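Local coordinates for signal recognition 54 kDa protein (Pyrococcus furiosus, PDB 3DM5) that belongs to the SRP54 family of the signal recognition particle and combines a helical bundle, a GDP-holding P-loop NTPase domain and a signal-peptide-binding domain, at residues T101-G107 and P213-V219; Y129-V134 and K181-I187; I156-G160 and E173-Y177. One frame throughout, in Å; residues are numbered along the deposited sequence.

In the fold
After the N-terminal helical bundle the chain forms strand 101-106, a central strand of the P-loop NTPase sheet, which opens contact 1. That contact closes only at 213-219, so it encloses the other two. Contact 2 starts next, at 129-134, and closes at 181-187; within its loop lies contact 3, from 156-160 to 173-177. The three are thus nested, with no crossing. Contacts 1 and 2 share a sheet, since strand 185-189 lies between strands 131-135 and 101-106: Leu103 N approaches Ile186 O at 2.9 Å, a probable hydrogen bond. Contact 3 joins the strand beyond 131-135 to helix 167-180, which leads into strand 185-189.

Contact 1 of 3, residues T101-G107 and P213-V219; sequences TILLMVG and PHEVILV
Two neighbouring parallel strands in the middle of the P-loop NTPase sheet meet here, 101-106 beside 215-219. Both are extended, and their axes come within 4.6 Å at a signed crossing angle of -29°, a twisted parallel pair. The register pairs Leu103 with Glu215, Leu104 with Val216, Met105 with Ile217 and Val106 with Leu218, at CA-CA distances of 4.7 to 5.1 Å.

Backbone hydrogen bonds zigzag between the strands: Glu215 N to Ile102 O (3.2 Å), Leu104 N to Glu215 O (2.8 Å), Ile217 N to Leu104 O (2.7 Å), Val106 N to Ile217 O (2.9 Å) and Val219 N to Val106 O (2.9 Å). At the start, His214 N adds a weak bond to Ile102 O (2.8 Å). CA-H...O contacts fill in, such as Val216 CA to Leu104 O at 3.3 Å.

Apolar contacts line both faces. With Leu104 and Val106 lie Val216 and Leu218: Leu104 CD2 meets Val216 CG2 at 3.7 Å and Val106 CG2 meets Leu218 CD1 at 3.9 Å, while helix 198-211 packs on this face through Met204 and Ser208. The face of Leu103, Met105 and Ile217 receives helix 113-125. Glu215 also starts toward that face, but its carboxylate leads away to Lys270 and Ser243.

Gly107, next after Val106, fits the first glycine of a P-loop (Walker A) pattern, and the Val219 side chain is about 7 Å from GDP. Met105, m at chi1, chi2 and chi3, curls across so that its SD sits 3.7 Å from Ile217 CB and its CE 4.1 Å from Val219 CG2.

Contact 2 of 3, residues Y129-V134 and K181-I187; sequences YKVGVV and KGVDIII
Lys130, Ile187 and Ile185 lose the most surface here, and together they trace the contact from its entrance to its far end. Lys130 comes just before strand 131-134. Its N donates to Asp184 OD1 (3.0 Å, nearly linear) and its O takes Ile185 N (3.0 Å) plus a weaker bond from Asp184 N (3.0 Å). Its side chain, chi1 m and chi3 p, lies along the turn, CE 4.2 Å from Val183 CG1 and NZ 3.5 Å from Lys181 O. That turn ends helix 167-180 in a Schellman motif, with Gly182 at phi 105°.

Ile185 (m, t) opens the second strand, paired in parallel with Val131. Its CD1 sits over one face of the Tyr129 ring, 4.0 Å from the centroid, a CH-pi contact, and its O accepts Gly132 N at 2.9 Å. Glycine at 132 leaves space for Val183, whose CG1 is 3.7 Å from Gly132 N.

Ile187 pairs with Val133. Ile187 N donates to Gly132 O (2.9 Å), and Val134 N donates to Ile187 O (2.8 Å); Ile187 CD1 touches Val131 CG1 at 3.9 Å. Val131, Ile185 and Ile187 share a face packed by helix 113-125. On the other face Val134 CG2 meets Ile186 CG2 at 3.8 Å.

The strands, their axes 4.6 Å apart at closest and crossing at -22°, are the parallel 131-135/185-189 pair in the central sheet of the three-layer alpha/beta/alpha sandwich of P-loop NTPases.

Contact 3 of 3, residues I156-G160 and E173-Y177; sequences IEVFG and EGVDY
This is a small strand-to-helix contact at the surface, in which strand side chains meet the helix backbone at Gly174 and the Tyr177 side chain: the short strand 157-159, outermost at its end of the sheet within this chain, faces one turn of helix 167-180. The short axes run 9.2 Å apart at closest and 146° between their N-to-C directions, so the two pieces are roughly antiparallel. Phe159 does most of the work. With chi1 at t its ring reaches across to the helix and lies on Gly174, whose CA is 3.4 Å from the ring centroid and 16° off the normal, a close CH-pi contact. A CB on residue 174 would clash with Phe159 CD2, so glycine is what lets the ring sit this near. The element belongs to a beta-alpha-beta crossover of the P-loop NTPase fold: strand 157-159, helix 167-180, then strand 185-189, with strand 131-135 lying between those two strands in the sheet. One turn on from Glu173, whose O accepts Tyr177 N at 2.9 Å, Tyr177 (chi1 t) points back at the strand. Its CB is 3.7 Å from Phe159 CD1, and the two rings meet obliquely, centroids 5.6 Å apart and planes at 44°. Glu157, extended (t, t), brings OE2 to the edge of the tyrosine ring, 3.2 Å from Tyr177 CE2.

Contact 1 of 3, residues T101-G107 and P213-V219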
loop_
_atom_site.group_PDB
_atom_site.type_symbol
_atom_site.label_atom_id
_atom_site.label_comp_id
_atom_site.label_asym_id
_atom_site.label_seq_id
_atom_site.Cartn_x
_atom_site.Cartn_y
_atom_site.Cartn_z
ATOM N N THR A 101 -32.385 -30.676 -18.577
ATOM C CA THR A 101 -32.556 -29.359 -17.977
ATOM C C THR A 101 -31.666 -28.420 -18.775
ATOM O O THR A 101 -30.440 -28.632 -18.862
ATOM C CB THR A 101 -32.198 -29.328 -16.498
ATOM O OG1 THR A 101 -33.047 -30.227 -15.782
ATOM C CG2 THR A 101 -32.387 -27.916 -15.933
ATOM N N ILE A 102 -32.289 -27.416 -19.396
ATOM C CA ILE A 102 -31.581 -26.511 -20.303
ATOM C C ILE A 102 -31.260 -25.161 -19.668
ATOM O O ILE A 102 -32.142 -24.471 -19.118
ATOM C CB ILE A 102 -32.337 -26.316 -21.617
ATOM C CG1 ILE A 102 -32.442 -27.649 -22.368
ATOM C CG2 ILE A 102 -31.649 -25.283 -22.472
ATOM C CD1 ILE A 102 -33.438 -27.598 -23.518
ATOM N N LEU A 103 -29.972 -24.809 -19.729
ATOM C CA LEU A 103 -29.483 -23.564 -19.136
ATOM C C LEU A 103 -28.980 -22.684 -20.255
ATOM O O LEU A 103 -28.109 -23.089 -21.045
ATOM C CB LEU A 103 -28.375 -23.845 -18.116
ATOM C CG LEU A 103 -28.724 -24.867 -17.025
ATOM C CD1 LEU A 103 -27.542 -25.094 -16.097
ATOM C CD2 LEU A 103 -29.968 -24.448 -16.257
ATOM N N LEU A 104 -29.543 -21.487 -20.344
ATOM C CA LEU A 104 -29.195 -20.585 -21.427
ATOM C C LEU A 104 -28.303 -19.477 -20.878
ATOM O O LEU A 104 -28.700 -18.751 -19.963
ATOM C CB LEU A 104 -30.465 -20.025 -22.095
ATOM C CG LEU A 104 -30.320 -18.867 -23.085
ATOM C CD1 LEU A 104 -29.655 -19.347 -24.361
ATOM C CD2 LEU A 104 -31.686 -18.267 -23.377
ATOM N N MET A 105 -27.088 -19.367 -21.422
ATOM C CA MET A 105 -26.092 -18.421 -20.901
ATOM C C MET A 105 -25.931 -17.194 -21.789
ATOM O O MET A 105 -25.693 -17.312 -22.984
ATOM C CB MET A 105 -24.742 -19.104 -20.743
ATOM C CG MET A 105 -24.862 -20.503 -20.187
ATOM S SD MET A 105 -25.263 -20.491 -18.446
ATOM C CE MET A 105 -23.675 -19.965 -17.779
ATOM N N VAL A 106 -26.055 -16.013 -21.190
ATOM C CA VAL A 106 -25.942 -14.757 -21.923
ATOM C C VAL A 106 -24.895 -13.876 -21.245
ATOM O O VAL A 106 -24.597 -14.060 -20.064
ATOM C CB VAL A 106 -27.342 -14.042 -22.052
ATOM C CG1 VAL A 106 -28.262 -14.893 -22.863
ATOM C CG2 VAL A 106 -27.959 -13.847 -20.719
ATOM N N GLY A 107 -24.314 -12.945 -21.997
ATOM C CA GLY A 107 -23.262 -12.086 -21.475
ATOM C C GLY A 107 -22.481 -11.354 -22.549
ATOM O O GLY A 107 -22.381 -11.804 -23.686
ATOM N N PRO A 213 -35.699 -22.602 -22.309
ATOM C CA PRO A 213 -34.751 -23.140 -21.337
ATOM C C PRO A 213 -35.412 -23.240 -19.984
ATOM O O PRO A 213 -36.395 -22.538 -19.706
ATOM C CB PRO A 213 -33.660 -22.066 -21.268
ATOM C CG PRO A 213 -34.122 -20.922 -22.122
ATOM C CD PRO A 213 -35.555 -21.147 -22.452
ATOM N N HIS A 214 -34.873 -24.100 -19.136
ATOM C CA HIS A 214 -35.267 -24.085 -17.736
ATOM C C HIS A 214 -34.848 -22.789 -17.039
ATOM O O HIS A 214 -35.514 -22.334 -16.121
ATOM C CB HIS A 214 -34.688 -25.276 -16.966
ATOM C CG HIS A 214 -34.863 -25.153 -15.486
ATOM N ND1 HIS A 214 -33.803 -25.020 -14.616
ATOM C CD2 HIS A 214 -35.983 -25.093 -14.721
ATOM C CE1 HIS A 214 -34.255 -24.905 -13.378
ATOM N NE2 HIS A 214 -35.576 -24.948 -13.419
ATOM N N GLU A 215 -33.740 -22.202 -17.479
ATOM C CA GLU A 215 -33.192 -21.037 -16.806
ATOM C C GLU A 215 -32.334 -20.189 -17.736
ATOM O O GLU A 215 -31.663 -20.706 -18.628
ATOM C CB GLU A 215 -32.385 -21.467 -15.580
ATOM C CG GLU A 215 -32.116 -20.363 -14.611
ATOM C CD GLU A 215 -31.890 -20.868 -13.191
ATOM O OE1 GLU A 215 -32.513 -21.885 -12.801
ATOM O OE2 GLU A 215 -31.096 -20.240 -12.459
ATOM N N VAL A 216 -32.364 -18.880 -17.528
ATOM C CA VAL A 216 -31.504 -18.005 -18.294
ATOM C C VAL A 216 -30.503 -17.377 -17.333
ATOM O O VAL A 216 -30.891 -16.813 -16.318
ATOM C CB VAL A 216 -32.309 -16.954 -19.053
ATOM C CG1 VAL A 216 -31.399 -15.960 -19.731
ATOM C CG2 VAL A 216 -33.183 -17.640 -20.074
ATOM N N ILE A 217 -29.214 -17.524 -17.631
ATOM C CA ILE A 217 -28.161 -17.110 -16.704
ATOM C C ILE A 217 -27.296 -16.051 -17.342
ATOM O O ILE A 217 -26.643 -16.294 -18.359
ATOM C CB ILE A 217 -27.252 -18.269 -16.296
ATOM C CG1 ILE A 217 -28.037 -19.357 -15.582
ATOM C CG2 ILE A 217 -26.177 -17.781 -15.373
ATOM C CD1 ILE A 217 -27.201 -20.587 -15.274
ATOM N N LEU A 218 -27.328 -14.861 -16.751
ATOM C CA LEU A 218 -26.517 -13.736 -17.193
ATOM C C LEU A 218 -25.187 -13.762 -16.436
ATOM O O LEU A 218 -25.152 -13.887 -15.207
ATOM C CB LEU A 218 -27.249 -12.418 -16.943
ATOM C CG LEU A 218 -26.368 -11.195 -17.232
ATOM C CD1 LEU A 218 -25.892 -11.233 -18.696
ATOM C CD2 LEU A 218 -27.067 -9.884 -16.878
ATOM N N VAL A 219 -24.101 -13.676 -17.187
ATOM C CA VAL A 219 -22.750 -13.723 -16.641
ATOM C C VAL A 219 -22.203 -12.301 -16.572
ATOM O O VAL A 219 -22.045 -11.645 -17.582
ATOM C CB VAL A 219 -21.863 -14.620 -17.514
ATOM C CG1 VAL A 219 -20.423 -14.560 -17.051
ATOM C CG2 VAL A 219 -22.384 -16.047 -17.472
#

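Contact 2 of 3, residues Y129-V134 and K181-I187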
loop_
_atom_site.group_PDB
_atom_site.type_symbol
_atom_site.label_atom_id
_atom_site.label_comp_id
_atom_site.label_asym_id
_atom_site.label_seq_id
_atom_site.Cartn_x
_atom_site.Cartn_y
_atom_site.Cartn_z
ATOM N N TYR A 129 -23.528 -36.049 -13.667
ATOM C CA TYR A 129 -24.467 -35.733 -14.726
ATOM C C TYR A 129 -23.839 -35.938 -16.087
ATOM O O TYR A 129 -22.620 -35.815 -16.252
ATOM C CB TYR A 129 -24.963 -34.300 -14.593
ATOM C CG TYR A 129 -26.016 -34.134 -13.539
ATOM C CD1 TYR A 129 -27.319 -34.555 -13.768
ATOM C CD2 TYR A 129 -25.717 -33.551 -12.316
ATOM C CE1 TYR A 129 -28.298 -34.406 -12.803
ATOM C CE2 TYR A 129 -26.689 -33.391 -11.337
ATOM C CZ TYR A 129 -27.975 -33.826 -11.588
ATOM O OH TYR A 129 -28.957 -33.678 -10.633
ATOM N N LYS A 130 -24.670 -36.274 -17.066
ATOM C CA LYS A 130 -24.227 -36.201 -18.450
ATOM C C LYS A 130 -24.506 -34.789 -18.900
ATOM O O LYS A 130 -25.628 -34.294 -18.747
ATOM C CB LYS A 130 -24.973 -37.177 -19.353
ATOM C CG LYS A 130 -24.391 -38.575 -19.369
ATOM C CD LYS A 130 -24.601 -39.227 -20.727
ATOM C CE LYS A 130 -23.988 -38.361 -21.804
ATOM N NZ LYS A 130 -24.188 -38.940 -23.153
ATOM N N VAL A 131 -23.492 -34.134 -19.451
ATOM C CA VAL A 131 -23.654 -32.753 -19.873
ATOM C C VAL A 131 -23.298 -32.617 -21.332
ATOM O O VAL A 131 -22.334 -33.221 -21.804
ATOM C CB VAL A 131 -22.758 -31.797 -19.054
ATOM C CG1 VAL A 131 -22.926 -30.365 -19.535
ATOM C CG2 VAL A 131 -23.078 -31.907 -17.590
ATOM N N GLY A 132 -24.083 -31.811 -22.036
ATOM C CA GLY A 132 -23.712 -31.343 -23.351
ATOM C C GLY A 132 -23.727 -29.826 -23.377
ATOM O O GLY A 132 -24.598 -29.199 -22.776
ATOM N N VAL A 133 -22.759 -29.223 -24.048
ATOM C CA VAL A 133 -22.810 -27.794 -24.252
ATOM C C VAL A 133 -23.033 -27.547 -25.717
ATOM O O VAL A 133 -22.550 -28.288 -26.576
ATOM C CB VAL A 133 -21.538 -27.007 -23.720
ATOM C CG1 VAL A 133 -20.787 -27.806 -22.660
ATOM C CG2 VAL A 133 -20.612 -26.601 -24.861
ATOM N N VAL A 134 -23.784 -26.495 -25.988
ATOM C CA VAL A 134 -24.115 -26.087 -27.333
ATOM C C VAL A 134 -23.544 -24.707 -27.492
ATOM O O VAL A 134 -23.920 -23.798 -26.759
ATOM C CB VAL A 134 -25.644 -25.976 -27.515
ATOM C CG1 VAL A 134 -25.996 -25.284 -28.854
ATOM C CG2 VAL A 134 -26.276 -27.337 -27.411
ATOM N N LYS A 181 -28.482 -37.280 -27.881
ATOM C CA LYS A 181 -27.356 -38.067 -27.373
ATOM C C LYS A 181 -27.557 -38.587 -25.955
ATOM O O LYS A 181 -26.776 -39.416 -25.491
ATOM C CB LYS A 181 -26.058 -37.276 -27.469
ATOM C CG LYS A 181 -25.678 -36.934 -28.893
ATOM C CD LYS A 181 -24.969 -38.098 -29.572
ATOM C CE LYS A 181 -24.516 -37.736 -30.983
ATOM N NZ LYS A 181 -23.812 -38.865 -31.672
ATOM N N GLY A 182 -28.592 -38.100 -25.272
ATOM C CA GLY A 182 -28.972 -38.653 -23.983
ATOM C C GLY A 182 -28.627 -37.861 -22.732
ATOM O O GLY A 182 -28.653 -38.397 -21.617
ATOM N N VAL A 183 -28.331 -36.579 -22.894
ATOM C CA VAL A 183 -27.799 -35.813 -21.779
ATOM C C VAL A 183 -28.841 -35.437 -20.732
ATOM O O VAL A 183 -30.024 -35.301 -21.026
ATOM C CB VAL A 183 -27.073 -34.542 -22.261
ATOM C CG1 VAL A 183 -25.878 -34.908 -23.128
ATOM C CG2 VAL A 183 -28.027 -33.640 -23.006
ATOM N N ASP A 184 -28.374 -35.284 -19.497
ATOM C CA ASP A 184 -29.181 -34.766 -18.403
ATOM C C ASP A 184 -29.219 -33.238 -18.460
ATOM O O ASP A 184 -30.249 -32.619 -18.219
ATOM C CB ASP A 184 -28.565 -35.177 -17.066
ATOM C CG ASP A 184 -28.539 -36.681 -16.858
ATOM O OD1 ASP A 184 -27.450 -37.221 -16.530
ATOM O OD2 ASP A 184 -29.609 -37.314 -16.998
ATOM N N ILE A 185 -28.078 -32.628 -18.756
ATOM C CA ILE A 185 -27.976 -31.174 -18.694
ATOM C C ILE A 185 -27.403 -30.617 -19.986
ATOM O O ILE A 185 -26.396 -31.110 -20.490
ATOM C CB ILE A 185 -27.156 -30.683 -17.450
ATOM C CG1 ILE A 185 -27.845 -31.144 -16.160
ATOM C CG2 ILE A 185 -27.014 -29.158 -17.448
ATOM C CD1 ILE A 185 -27.173 -30.729 -14.897
ATOM N N ILE A 186 -28.074 -29.610 -20.533
ATOM C CA ILE A 186 -27.555 -28.906 -21.690
ATOM C C ILE A 186 -27.301 -27.433 -21.352
ATOM O O ILE A 186 -28.208 -26.735 -20.877
ATOM C CB ILE A 186 -28.516 -28.966 -22.882
ATOM C CG1 ILE A 186 -28.950 -30.403 -23.149
ATOM C CG2 ILE A 186 -27.854 -28.381 -24.115
ATOM C CD1 ILE A 186 -29.997 -30.522 -24.247
ATOM N N ILE A 187 -26.068 -26.979 -21.595
ATOM C CA ILE A 187 -25.704 -25.586 -21.390
ATOM C C ILE A 187 -25.487 -24.923 -22.731
ATOM O O ILE A 187 -24.685 -25.390 -23.528
ATOM C CB ILE A 187 -24.437 -25.450 -20.554
ATOM C CG1 ILE A 187 -24.713 -25.963 -19.149
ATOM C CG2 ILE A 187 -24.020 -23.991 -20.502
ATOM C CD1 ILE A 187 -23.595 -26.702 -18.546
#

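Contact 3 of 3, residues I156-G160 and E173-Y177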
loop_
_atom_site.group_PDB
_atom_site.type_symbol
_atom_site.label_atom_id
_atom_site.label_comp_id
_atom_site.label_asym_id
_atom_site.label_seq_id
_atom_site.Cartn_x
_atom_site.Cartn_y
_atom_site.Cartn_z
ATOM N N ILE A 156 -16.859 -34.073 -22.152
ATOM C CA ILE A 156 -18.094 -33.343 -22.238
ATOM C C ILE A 156 -18.262 -32.862 -23.663
ATOM O O ILE A 156 -17.434 -32.104 -24.168
ATOM C CB ILE A 156 -18.105 -32.148 -21.278
ATOM C CG1 ILE A 156 -18.012 -32.648 -19.839
ATOM C CG2 ILE A 156 -19.376 -31.331 -21.461
ATOM C CD1 ILE A 156 -17.917 -31.544 -18.800
ATOM N N GLU A 157 -19.336 -33.317 -24.304
ATOM C CA GLU A 157 -19.631 -32.921 -25.671
ATOM C C GLU A 157 -19.855 -31.426 -25.848
ATOM O O GLU A 157 -20.568 -30.787 -25.080
ATOM C CB GLU A 157 -20.850 -33.675 -26.217
ATOM C CG GLU A 157 -21.524 -32.946 -27.368
ATOM C CD GLU A 157 -22.270 -33.873 -28.303
ATOM O OE1 GLU A 157 -22.732 -34.941 -27.840
ATOM O OE2 GLU A 157 -22.383 -33.521 -29.503
ATOM N N VAL A 158 -19.243 -30.895 -26.896
ATOM C CA VAL A 158 -19.428 -29.516 -27.298
ATOM C C VAL A 158 -19.969 -29.494 -28.729
ATOM O O VAL A 158 -19.206 -29.718 -29.677
ATOM C CB VAL A 158 -18.077 -28.735 -27.272
ATOM C CG1 VAL A 158 -18.250 -27.305 -27.753
ATOM C CG2 VAL A 158 -17.479 -28.752 -25.900
ATOM N N PHE A 159 -21.270 -29.220 -28.886
ATOM C CA PHE A 159 -21.880 -29.043 -30.212
ATOM C C PHE A 159 -21.602 -27.650 -30.725
ATOM O O PHE A 159 -21.791 -26.679 -30.010
ATOM C CB PHE A 159 -23.404 -29.250 -30.173
ATOM C CG PHE A 159 -24.090 -28.945 -31.488
ATOM C CD1 PHE A 159 -24.462 -29.970 -32.342
ATOM C CD2 PHE A 159 -24.330 -27.629 -31.885
ATOM C CE1 PHE A 159 -25.070 -29.699 -33.555
ATOM C CE2 PHE A 159 -24.942 -27.344 -33.109
ATOM C CZ PHE A 159 -25.311 -28.387 -33.945
ATOM N N GLY A 160 -21.171 -27.532 -31.969
ATOM C CA GLY A 160 -20.968 -26.210 -32.523
ATOM C C GLY A 160 -20.930 -26.245 -34.027
ATOM O O GLY A 160 -21.228 -27.268 -34.652
ATOM N N GLU A 173 -30.608 -26.331 -33.427
ATOM C CA GLU A 173 -29.945 -27.537 -33.927
ATOM C C GLU A 173 -29.123 -28.200 -32.815
ATOM O O GLU A 173 -29.117 -29.426 -32.672
ATOM C CB GLU A 173 -29.000 -27.224 -35.085
ATOM C CG GLU A 173 -29.597 -26.505 -36.257
ATOM C CD GLU A 173 -28.529 -26.046 -37.239
ATOM O OE1 GLU A 173 -27.427 -26.654 -37.264
ATOM O OE2 GLU A 173 -28.795 -25.070 -37.980
ATOM N N GLY A 174 -28.408 -27.379 -32.045
ATOM C CA GLY A 174 -27.530 -27.887 -31.014
ATOM C C GLY A 174 -28.324 -28.600 -29.947
ATOM O O GLY A 174 -28.034 -29.740 -29.588
ATOM N N VAL A 175 -29.348 -27.930 -29.442
ATOM C CA VAL A 175 -30.126 -28.495 -28.357
ATOM C C VAL A 175 -30.727 -29.840 -28.786
ATOM O O VAL A 175 -30.701 -30.815 -28.036
ATOM C CB VAL A 175 -31.217 -27.508 -27.896
ATOM C CG1 VAL A 175 -32.199 -28.177 -26.966
ATOM C CG2 VAL A 175 -30.578 -26.306 -27.225
ATOM N N ASP A 176 -31.246 -29.896 -30.006
ATOM C CA ASP A 176 -31.868 -31.123 -30.500
ATOM C C ASP A 176 -30.845 -32.240 -30.648
ATOM O O ASP A 176 -31.095 -33.383 -30.257
ATOM C CB ASP A 176 -32.624 -30.856 -31.808
ATOM C CG ASP A 176 -33.844 -29.959 -31.595
ATOM O OD1 ASP A 176 -34.309 -29.872 -30.431
ATOM O OD2 ASP A 176 -34.330 -29.335 -32.569
ATOM N N TYR A 177 -29.680 -31.895 -31.184
ATOM C CA TYR A 177 -28.588 -32.851 -31.294
ATOM C C TYR A 177 -28.121 -33.388 -29.941
ATOM O O TYR A 177 -28.190 -34.589 -29.707
ATOM C CB TYR A 177 -27.408 -32.267 -32.081
ATOM C CG TYR A 177 -26.350 -33.295 -32.411
ATOM C CD1 TYR A 177 -26.345 -33.948 -33.638
ATOM C CD2 TYR A 177 -25.355 -33.618 -31.493
ATOM C CE1 TYR A 177 -25.376 -34.888 -33.938
ATOM C CE2 TYR A 177 -24.388 -34.558 -31.789
ATOM C CZ TYR A 177 -24.403 -35.189 -33.009
ATOM O OH TYR A 177 -23.434 -36.124 -33.293
#